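Local coordinates for protein 4,5-DOPA dioxygenase extradiol (Escherichia coli, PDB 2PW6) that opens the aromatic ring of L-DOPA between carbons 4 and 5 in vitro, as a zinc-containing extradiol dioxygenase whose physiological substrate is unknown, at residues M43-P48 with I128-D133. Sequence-based numbering, arbitrary orientation.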
loop_
_atom_site.group_PDB
_atom_site.type_symbol
_atom_site.label_atom_id
_atom_site.label_comp_id
_atom_site.label_asym_id
_atom_site.label_seq_id
_atom_site.Cartn_x
_atom_site.Cartn_y
_atom_site.Cartn_z
HETATM N N MSE A 43 0.000 6.861 -25.250
HETATM C CA MSE A 43 0.264 6.784 -26.683
HETATM C C MSE A 43 -0.040 8.122 -27.342
HETATM O O MSE A 43 0.706 8.590 -28.189
HETATM C CB MSE A 43 -0.586 5.682 -27.322
HETATM C CG MSE A 43 -0.266 4.278 -26.831
HETATM SE SE MSE A 43 1.627 3.812 -27.076
HETATM C CE MSE A 43 1.685 2.090 -26.114
ATOM N N THR A 44 -1.125 8.746 -26.901
ATOM C CA THR A 44 -1.746 9.884 -27.574
ATOM C C THR A 44 -1.231 11.258 -27.170
ATOM O O THR A 44 -1.179 12.179 -28.001
ATOM C CB THR A 44 -3.290 9.791 -27.409
ATOM O OG1 THR A 44 -3.834 9.112 -28.551
ATOM C CG2 THR A 44 -3.969 11.162 -27.223
ATOM N N LEU A 45 -0.859 11.414 -25.903
ATOM C CA LEU A 45 -0.432 12.727 -25.420
ATOM C C LEU A 45 1.009 13.025 -25.820
ATOM O O LEU A 45 1.818 12.099 -25.979
ATOM C CB LEU A 45 -0.621 12.861 -23.905
ATOM C CG LEU A 45 -2.048 12.829 -23.358
ATOM C CD1 LEU A 45 -1.998 12.805 -21.845
ATOM C CD2 LEU A 45 -2.898 13.997 -23.857
ATOM N N PRO A 46 1.324 14.319 -26.010
ATOM C CA PRO A 46 2.705 14.725 -26.231
ATOM C C PRO A 46 3.611 14.154 -25.137
ATOM O O PRO A 46 3.370 14.351 -23.954
ATOM C CB PRO A 46 2.646 16.264 -26.160
ATOM C CG PRO A 46 1.292 16.589 -25.568
ATOM C CD PRO A 46 0.410 15.478 -26.022
ATOM N N ARG A 47 4.604 13.394 -25.569
ATOM C CA ARG A 47 5.644 12.845 -24.721
ATOM C C ARG A 47 6.352 13.961 -23.932
ATOM O O ARG A 47 6.812 14.940 -24.530
ATOM C CB ARG A 47 6.635 12.115 -25.616
ATOM C CG ARG A 47 7.766 11.467 -24.902
ATOM C CD ARG A 47 7.481 10.011 -24.653
ATOM N NE ARG A 47 8.741 9.292 -24.518
ATOM C CZ ARG A 47 8.852 7.972 -24.489
ATOM N NH1 ARG A 47 7.768 7.203 -24.574
ATOM N NH2 ARG A 47 10.057 7.423 -24.366
ATOM N N PRO A 48 6.400 13.832 -22.580
ATOM C CA PRO A 48 7.026 14.833 -21.706
ATOM C C PRO A 48 8.533 14.670 -21.546
ATOM O O PRO A 48 9.044 13.550 -21.518
ATOM C CB PRO A 48 6.341 14.611 -20.335
ATOM C CG PRO A 48 5.482 13.427 -20.481
ATOM C CD PRO A 48 5.792 12.748 -21.793
ATOM N N ILE A 128 2.339 2.253 -14.878
ATOM C CA ILE A 128 2.750 1.043 -15.647
ATOM C C ILE A 128 1.959 0.865 -16.945
ATOM O O ILE A 128 2.490 0.325 -17.913
ATOM C CB ILE A 128 2.699 -0.305 -14.849
ATOM C CG1 ILE A 128 1.329 -0.517 -14.173
ATOM C CG2 ILE A 128 3.882 -0.427 -13.899
ATOM C CD1 ILE A 128 0.974 -2.013 -13.844
ATOM N N LYS A 129 0.706 1.320 -16.946
ATOM C CA LYS A 129 -0.137 1.316 -18.125
ATOM C C LYS A 129 0.183 2.469 -19.064
ATOM O O LYS A 129 0.135 2.301 -20.289
ATOM C CB LYS A 129 -1.622 1.405 -17.727
ATOM C CG LYS A 129 -2.177 0.137 -17.096
ATOM C CD LYS A 129 -2.052 -1.057 -18.030
ATOM C CE LYS A 129 -2.107 -2.367 -17.261
ATOM N NZ LYS A 129 -2.600 -3.490 -18.126
HETATM N N MSE A 130 0.490 3.635 -18.487
HETATM C CA MSE A 130 0.618 4.872 -19.230
HETATM C C MSE A 130 1.947 4.901 -19.975
HETATM O O MSE A 130 1.980 5.106 -21.195
HETATM C CB MSE A 130 0.496 6.059 -18.290
HETATM C CG MSE A 130 0.012 7.306 -18.919
HETATM SE SE MSE A 130 -0.561 8.658 -17.610
HETATM C CE MSE A 130 -0.547 10.134 -18.839
ATOM N N TYR A 131 3.024 4.667 -19.235
ATOM C CA TYR A 131 4.381 4.685 -19.755
ATOM C C TYR A 131 5.082 3.429 -19.288
ATOM O O TYR A 131 5.942 3.505 -18.398
ATOM C CB TYR A 131 5.133 5.937 -19.258
ATOM C CG TYR A 131 4.529 7.227 -19.752
ATOM C CD1 TYR A 131 3.972 8.146 -18.875
ATOM C CD2 TYR A 131 4.507 7.524 -21.131
ATOM C CE1 TYR A 131 3.389 9.353 -19.372
ATOM C CE2 TYR A 131 3.945 8.708 -21.623
ATOM C CZ TYR A 131 3.390 9.620 -20.743
ATOM O OH TYR A 131 2.842 10.780 -21.263
ATOM N N PRO A 132 4.709 2.264 -19.875
ATOM C CA PRO A 132 5.176 0.952 -19.445
ATOM C C PRO A 132 6.668 0.839 -19.230
ATOM O O PRO A 132 7.092 0.079 -18.362
ATOM C CB PRO A 132 4.765 0.019 -20.594
ATOM C CG PRO A 132 3.746 0.718 -21.344
ATOM C CD PRO A 132 3.732 2.161 -20.975
ATOM N N ASP A 133 7.456 1.568 -20.015
ATOM C CA ASP A 133 8.899 1.347 -20.039
ATOM C C ASP A 133 9.657 2.060 -18.910
ATOM O O ASP A 133 10.860 1.843 -18.726
ATOM C CB ASP A 133 9.477 1.697 -21.423
ATOM C CG ASP A 133 9.201 0.606 -22.455
ATOM O OD1 ASP A 133 9.851 -0.468 -22.368
ATOM O OD2 ASP A 133 8.331 0.818 -23.338
#
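The Pro48 ring meets the phenol end of Tyr131 obliquely, the two side chains approaching from opposite directions. CD of Pro48 lies 3.6 Å from Tyr131 OH and 4.1 Å from Tyr131 CZ. Beside this pair, Leu45 CD1 reaches Met130 CE, the selenomethionine's terminal methyl, at 4.3 Å. Met130 is nearly extended from CA to CE (chi1 -154°), which carries that methyl across to the leucine branch. With CG anti to the carbonyl carbon and beside the backbone N (chi1 -64°), the Tyr131 ring is directed to the other segment, its hydroxyl end foremost. Leu45 and Tyr131 are each the first residue to leave helical geometry, so the contact joins the exits of helices 33-44 and 121-130 in the LigB-type catalytic domain. Met168 of strand 167-173 touches Pro48, Met130 and Tyr131, while Leu18 of strand 17-21 touches Leu45 and Met130. The Met130 side chain is about 10 Å from that of the zinc ligand His22, near the metal site but not part of it. The close contacts between the segments are all van der Waals: the buried Tyr131 hydroxyl has no hydrogen-bonding partner in the model and abuts proline carbons, so apolar fit, not polar pairing, joins the two helix exits.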